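Local atomic coordinates of putative HMP/thiamine permease protein YkoE (Bacillus subtilis, PDB entry 5EDL), a protein that probably carries thiamine or its hydroxymethylpyrimidine precursor across the membrane as the substrate-binding S component of an ECF-type transporter. Residues A[114-117]-A[118-121]; A[151-154]-A[155-159]; A[182-185]-A[186-190]. All coordinates share one frame; numbering follows the deposited sequence.

Contact 1: A[114-117]-A[118-121]; sequences LMLA and GMGS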
loop_
_atom_site.group_PDB
_atom_site.type_symbol
_atom_site.label_atom_id
_atom_site.label_comp_id
_atom_site.label_asym_id
_atom_site.label_seq_id
_atom_site.Cartn_x
_atom_site.Cartn_y
_atom_site.Cartn_z
ATOM N N LEU A 114 -3.259 -9.947 0.583
ATOM C CA LEU A 114 -2.464 -8.733 0.402
ATOM C C LEU A 114 -2.633 -8.192 -1.025
ATOM O O LEU A 114 -2.774 -6.983 -1.236
ATOM C CB LEU A 114 -0.983 -9.001 0.698
ATOM C CG LEU A 114 -0.652 -9.557 2.093
ATOM C CD1 LEU A 114 0.858 -9.631 2.285
ATOM C CD2 LEU A 114 -1.294 -8.718 3.190
ATOM N N MET A 115 -2.631 -9.096 -1.998
ATOM C CA MET A 115 -2.782 -8.695 -3.394
ATOM C C MET A 115 -4.170 -8.109 -3.655
ATOM O O MET A 115 -4.283 -7.068 -4.309
ATOM C CB MET A 115 -2.504 -9.869 -4.329
ATOM C CG MET A 115 -1.023 -10.244 -4.414
ATOM S SD MET A 115 -0.761 -11.553 -5.628
ATOM C CE MET A 115 1.024 -11.573 -5.730
ATOM N N LEU A 116 -5.208 -8.754 -3.118
ATOM C CA LEU A 116 -6.563 -8.213 -3.162
ATOM C C LEU A 116 -6.653 -6.817 -2.546
ATOM O O LEU A 116 -7.382 -5.968 -3.027
ATOM C CB LEU A 116 -7.528 -9.134 -2.423
ATOM C CG LEU A 116 -8.783 -9.642 -3.113
ATOM C CD1 LEU A 116 -8.584 -9.850 -4.609
ATOM C CD2 LEU A 116 -9.222 -10.940 -2.432
ATOM N N ALA A 117 -5.951 -6.619 -1.444
ATOM C CA ALA A 117 -5.947 -5.332 -0.766
ATOM C C ALA A 117 -5.356 -4.258 -1.697
ATOM O O ALA A 117 -5.926 -3.176 -1.843
ATOM C CB ALA A 117 -5.156 -5.430 0.543
ATOM N N GLY A 118 -4.220 -4.579 -2.319
ATOM C CA GLY A 118 -3.638 -3.747 -3.359
ATOM C C GLY A 118 -4.650 -3.419 -4.450
ATOM O O GLY A 118 -4.802 -2.254 -4.835
ATOM N N MET A 119 -5.354 -4.442 -4.933
ATOM C CA MET A 119 -6.367 -4.267 -5.978
ATOM C C MET A 119 -7.557 -3.426 -5.509
ATOM O O MET A 119 -8.184 -2.726 -6.313
ATOM C CB MET A 119 -6.850 -5.631 -6.470
ATOM C CG MET A 119 -5.770 -6.392 -7.238
ATOM S SD MET A 119 -6.108 -8.150 -7.503
ATOM C CE MET A 119 -7.665 -8.044 -8.378
ATOM N N GLY A 120 -7.868 -3.501 -4.217
ATOM C CA GLY A 120 -8.904 -2.663 -3.636
ATOM C C GLY A 120 -8.536 -1.195 -3.791
ATOM O O GLY A 120 -9.373 -0.362 -4.141
ATOM N N SER A 121 -7.270 -0.877 -3.545
ATOM C CA SER A 121 -6.803 0.491 -3.727
ATOM C C SER A 121 -6.847 0.870 -5.211
ATOM O O SER A 121 -7.187 1.992 -5.548
ATOM C CB SER A 121 -5.383 0.675 -3.180
ATOM O OG SER A 121 -5.352 0.533 -1.768
#
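Met119 lays its side chain back over the preceding turn: CG rests 3.4 Å from the carbonyl O of Met115, and SD sits 4.2 Å from Leu116 CD1, where the two side chains cross obliquely. This is regular alpha helix in the first half of helix 111-132, a predicted membrane-spanning helix. With CG beside its own backbone N (chi1 -68°) and an extended chi2, SD comes near the leucine methyl. Beneath the side chains, four i to i+4 backbone bonds join 114-117 to 118-121. Gly118 N to Leu114 O is nearly straight at the hydrogen, 170°, whereas Gly120 N reaches Leu116 O at a more bent 143°. Gly118 and Gly120 are both buried, and a beta carbon would probably sit tightly against a carbonyl O, that of Met115 for Gly118 and that of Ala117 for Gly120. Helix 85-103 packs against Leu114, Ala117 and Ser121, while Met115 and Met119 turn to helix 140-170. Ser121 places OG beside its own backbone N, 3.8 Å from Ala117 O, and that hydroxyl hydrogen-bonds to the main-chain O of Gln93, a residue of the thiamine pocket.

Contact 2: A[151-154]-A[155-159]; sequences LISG and ALLAG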
loop_
_atom_site.group_PDB
_atom_site.type_symbol
_atom_site.label_atom_id
_atom_site.label_comp_id
_atom_site.label_asym_id
_atom_site.label_seq_id
_atom_site.Cartn_x
_atom_site.Cartn_y
_atom_site.Cartn_z
ATOM N N LEU A 151 -4.754 -2.797 -11.769
ATOM C CA LEU A 151 -5.073 -3.932 -10.906
ATOM C C LEU A 151 -3.845 -4.835 -10.726
ATOM O O LEU A 151 -3.524 -5.256 -9.613
ATOM C CB LEU A 151 -6.252 -4.723 -11.471
ATOM C CG LEU A 151 -7.643 -4.100 -11.279
ATOM C CD1 LEU A 151 -8.667 -4.754 -12.188
ATOM C CD2 LEU A 151 -8.078 -4.211 -9.825
ATOM N N ILE A 152 -3.144 -5.112 -11.818
ATOM C CA ILE A 152 -1.956 -5.953 -11.742
ATOM C C ILE A 152 -0.859 -5.288 -10.913
ATOM O O ILE A 152 -0.194 -5.937 -10.093
ATOM C CB ILE A 152 -1.425 -6.287 -13.144
ATOM C CG1 ILE A 152 -2.463 -7.128 -13.900
ATOM C CG2 ILE A 152 -0.093 -7.020 -13.047
ATOM C CD1 ILE A 152 -2.128 -7.361 -15.324
ATOM N N SER A 153 -0.686 -3.988 -11.128
ATOM C CA SER A 153 0.327 -3.211 -10.428
ATOM C C SER A 153 0.022 -3.143 -8.925
ATOM O O SER A 153 0.927 -3.219 -8.100
ATOM C CB SER A 153 0.432 -1.788 -11.017
ATOM O OG SER A 153 1.381 -1.003 -10.306
ATOM N N GLY A 154 -1.257 -2.993 -8.584
ATOM C CA GLY A 154 -1.681 -3.047 -7.197
ATOM C C GLY A 154 -1.374 -4.413 -6.580
ATOM O O GLY A 154 -0.883 -4.503 -5.460
ATOM N N ALA A 155 -1.656 -5.482 -7.315
ATOM C CA ALA A 155 -1.395 -6.833 -6.808
ATOM C C ALA A 155 0.114 -7.032 -6.586
ATOM O O ALA A 155 0.528 -7.577 -5.558
ATOM C CB ALA A 155 -1.946 -7.884 -7.769
ATOM N N LEU A 156 0.926 -6.544 -7.526
ATOM C CA LEU A 156 2.357 -6.831 -7.513
ATOM C C LEU A 156 3.217 -5.821 -6.735
ATOM O O LEU A 156 4.061 -6.225 -5.939
ATOM C CB LEU A 156 2.881 -6.944 -8.944
ATOM C CG LEU A 156 2.286 -8.087 -9.767
ATOM C CD1 LEU A 156 2.867 -8.105 -11.183
ATOM C CD2 LEU A 156 2.473 -9.426 -9.084
ATOM N N LEU A 157 3.015 -4.525 -6.972
ATOM C CA LEU A 157 3.856 -3.492 -6.363
ATOM C C LEU A 157 3.388 -3.075 -4.976
ATOM O O LEU A 157 4.143 -2.472 -4.228
ATOM C CB LEU A 157 3.926 -2.250 -7.259
ATOM C CG LEU A 157 4.577 -2.457 -8.629
ATOM C CD1 LEU A 157 4.759 -1.111 -9.342
ATOM C CD2 LEU A 157 5.895 -3.204 -8.487
ATOM N N ALA A 158 2.140 -3.375 -4.640
ATOM C CA ALA A 158 1.674 -3.144 -3.282
ATOM C C ALA A 158 1.613 -4.464 -2.513
ATOM O O ALA A 158 2.293 -4.620 -1.500
ATOM C CB ALA A 158 0.329 -2.451 -3.277
ATOM N N GLY A 159 0.829 -5.419 -3.010
ATOM C CA GLY A 159 0.641 -6.685 -2.315
ATOM C C GLY A 159 1.916 -7.517 -2.177
ATOM O O GLY A 159 2.377 -7.784 -1.067
#
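Ile152 runs side by side with Leu156, both side chains pointing the same way, and its CG2 methyl lies 3.7 Å from Leu156 CD1. Holding CG2 opposite the backbone N, with CG1 beside that N (chi1 -64°), brings this branch up to the leucine one turn on. Leu156 also sets CG against the backbone, 3.3 Å from Ile152 O, the same carbonyl that accepts its N-H. On the neighbouring flank Ser153 OG lies 3.5 Å from Leu157 CD1, a contact of hydroxyl oxygen with methyl. With chi1 at 178° the hydroxyl is turned opposite its backbone N, and it is satisfied from outside this turn by hydrogen bonds with Pro42 O and Gly45 N, tying helix 140-170 to the chain on either side, in sequence, of the pocket residue Tyr44.

The backbone departs from a plain alpha helix here. Leu151, Ile152 and Ser153 accept the usual i to i+4 bonds from Ala155, Leu156 and Leu157, the last of them short, with Leu157 N 2.7 Å from Ser153 O. At Gly154 the helix widens into a pi-type turn: its carbonyl O takes Gly159 N at 3.1 Å, with a 165° angle at the hydrogen, and is only weakly bonded to Ala158 N. Two donors thus share one buried oxygen, and Ala158 CB packs 3.2 Å from it as well. Gly159 closes the wide turn where a beta carbon would run into Ala155 O. Toward helix 111-132, Leu151 leans on Met119, Ser122 and Val123, and Ala155 meets Met115.

Contact 3: A[182-185]-A[186-190]; sequences KELK and KKRKR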
loop_
_atom_site.group_PDB
_atom_site.type_symbol
_atom_site.label_atom_id
_atom_site.label_comp_id
_atom_site.label_asym_id
_atom_site.label_seq_id
_atom_site.Cartn_x
_atom_site.Cartn_y
_atom_site.Cartn_z
ATOM N N LYS A 182 6.225 -11.525 15.748
ATOM C CA LYS A 182 5.767 -12.671 16.527
ATOM C C LYS A 182 5.597 -13.902 15.641
ATOM O O LYS A 182 5.926 -15.021 16.051
ATOM C CB LYS A 182 4.452 -12.352 17.237
ATOM C CG LYS A 182 4.570 -11.296 18.331
ATOM C CD LYS A 182 3.284 -11.212 19.148
ATOM C CE LYS A 182 3.393 -10.200 20.284
ATOM N NZ LYS A 182 3.322 -8.791 19.794
ATOM N N GLU A 183 5.080 -13.691 14.429
ATOM C CA GLU A 183 4.911 -14.780 13.476
ATOM C C GLU A 183 6.259 -15.398 13.117
ATOM O O GLU A 183 6.402 -16.615 13.108
ATOM C CB GLU A 183 4.200 -14.307 12.202
ATOM C CG GLU A 183 4.124 -15.393 11.127
ATOM C CD GLU A 183 3.540 -14.905 9.799
ATOM O OE1 GLU A 183 3.006 -13.779 9.748
ATOM O OE2 GLU A 183 3.613 -15.656 8.800
ATOM N N LEU A 184 7.239 -14.555 12.817
ATOM C CA LEU A 184 8.583 -15.034 12.506
ATOM C C LEU A 184 9.164 -15.817 13.685
ATOM O O LEU A 184 9.802 -16.843 13.495
ATOM C CB LEU A 184 9.507 -13.875 12.144
ATOM C CG LEU A 184 10.972 -14.218 11.877
ATOM C CD1 LEU A 184 11.085 -15.268 10.782
ATOM C CD2 LEU A 184 11.756 -12.964 11.503
ATOM N N LYS A 185 8.920 -15.332 14.896
ATOM C CA LYS A 185 9.384 -16.023 16.107
ATOM C C LYS A 185 8.799 -17.432 16.216
ATOM O O LYS A 185 9.524 -18.402 16.435
ATOM C CB LYS A 185 9.030 -15.211 17.351
ATOM C CG LYS A 185 10.068 -14.168 17.720
ATOM C CD LYS A 185 9.714 -13.492 19.041
ATOM C CE LYS A 185 9.354 -14.518 20.103
ATOM N NZ LYS A 185 8.773 -13.880 21.318
ATOM N N LYS A 186 7.485 -17.531 16.064
ATOM C CA LYS A 186 6.794 -18.811 16.043
ATOM C C LYS A 186 7.386 -19.747 14.988
ATOM O O LYS A 186 7.711 -20.893 15.287
ATOM C CB LYS A 186 5.298 -18.599 15.793
ATOM C CG LYS A 186 4.477 -19.870 15.627
ATOM C CD LYS A 186 3.072 -19.530 15.132
ATOM C CE LYS A 186 2.223 -20.771 14.892
ATOM N NZ LYS A 186 0.915 -20.428 14.255
ATOM N N LYS A 187 7.536 -19.261 13.759
ATOM C CA LYS A 187 8.078 -20.095 12.689
ATOM C C LYS A 187 9.504 -20.570 12.982
ATOM O O LYS A 187 9.849 -21.715 12.702
ATOM C CB LYS A 187 8.034 -19.357 11.352
ATOM C CG LYS A 187 6.656 -19.388 10.704
ATOM C CD LYS A 187 6.612 -18.515 9.465
ATOM C CE LYS A 187 5.218 -18.459 8.877
ATOM N NZ LYS A 187 4.859 -19.740 8.216
ATOM N N ARG A 188 10.315 -19.692 13.556
ATOM C CA ARG A 188 11.678 -20.041 13.912
ATOM C C ARG A 188 11.739 -21.070 15.047
ATOM O O ARG A 188 12.590 -21.948 15.040
ATOM C CB ARG A 188 12.455 -18.781 14.288
ATOM C CG ARG A 188 12.830 -17.960 13.088
ATOM C CD ARG A 188 13.676 -16.769 13.461
ATOM N NE ARG A 188 14.291 -16.187 12.270
ATOM C CZ ARG A 188 14.818 -14.968 12.218
ATOM N NH1 ARG A 188 14.798 -14.190 13.294
ATOM N NH2 ARG A 188 15.356 -14.527 11.088
ATOM N N LYS A 189 10.842 -20.966 16.020
ATOM C CA LYS A 189 10.787 -21.969 17.080
ATOM C C LYS A 189 10.403 -23.326 16.502
ATOM O O LYS A 189 10.975 -24.358 16.874
ATOM C CB LYS A 189 9.800 -21.573 18.178
ATOM C CG LYS A 189 9.659 -22.648 19.270
ATOM C CD LYS A 189 8.809 -22.163 20.425
ATOM C CE LYS A 189 8.705 -23.208 21.527
ATOM N NZ LYS A 189 10.040 -23.596 22.059
ATOM N N ARG A 190 9.435 -23.323 15.592
ATOM C CA ARG A 190 9.021 -24.547 14.924
ATOM C C ARG A 190 10.206 -25.190 14.207
ATOM O O ARG A 190 10.445 -26.386 14.336
ATOM C CB ARG A 190 7.895 -24.269 13.929
ATOM C CG ARG A 190 7.360 -25.513 13.234
ATOM C CD ARG A 190 6.779 -25.166 11.873
ATOM N NE ARG A 190 5.819 -24.066 11.942
ATOM C CZ ARG A 190 5.479 -23.305 10.906
ATOM N NH1 ARG A 190 6.027 -23.524 9.717
ATOM N NH2 ARG A 190 4.594 -22.327 11.054
#
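Four main-chain bonds carry the polar contact between 182-185 and 186-190, from Lys186 N, Lys187 N, Arg188 N and Lys189 N back to the carbonyls of Lys182, Glu183, Leu184 and Lys185. Lys186 N to Lys182 O is the straightest of them, 171° at the hydrogen. Among the side chains, Glu183 and Lys187 lie alongside each other and point the same way, yet their charges do not join: Glu183 OE2 stays 4.3 Å from Lys187 NZ, beyond a salt bridge. What OE2 of Glu183 touches is the methylene CE of Lys187, at 3.2 Å; the bend at chi4 (-73°) then turns NZ away from the carboxylate. The other oxygen, OE1, is taken by a salt bridge with Arg59, which links this helix to the body of the protein.

Leu184 comes up under the Arg188 side chain, which it crosses at a slant. Its CD2 methyl lies 3.7 Å over the centre of one guanidinium face, while CD1 sits 3.7 Å from Arg188 NE. Arg188 keeps an extended chain from CG to NE, with CG only 3.3 Å from Leu184 O, and both residues also touch Tyr171. An alanine in place of Leu184 lacks CG and both methyls, and is likely to uncover the guanidinium face that CD2 now overlies and leave the group freer to turn, with Tyr171 still nearby. The whole is a surface-exposed, lysine- and arginine-rich stretch of alpha helix 179-192, in which i, i+4 neighbours meet as carboxylate oxygen against methylene and methyl over guanidinium.

Overall arrangement
Contacts 1 and 2 lie on consecutive helices, 111-132 and 140-170, packed against each other within the membrane bundle with their centres about 7 Å apart. Met115 CG touches Ala155 O at 3.3 Å, and Met119 CG approaches Leu151 O at 3.5 Å, so both methionines pack against the backbone of the neighbouring helix. Neither contact supplies a residue of the thiamine pocket, but both lie near it: the side chains of Ser121 and Ser153 are about 8 and 10 Å from the ligand. Gly120 is about 5 Å from a bound lipid-like molecule. Contact 3 stands apart at the surface, its centre about 26 and 27 Å from those of contacts 1 and 2, touching neither.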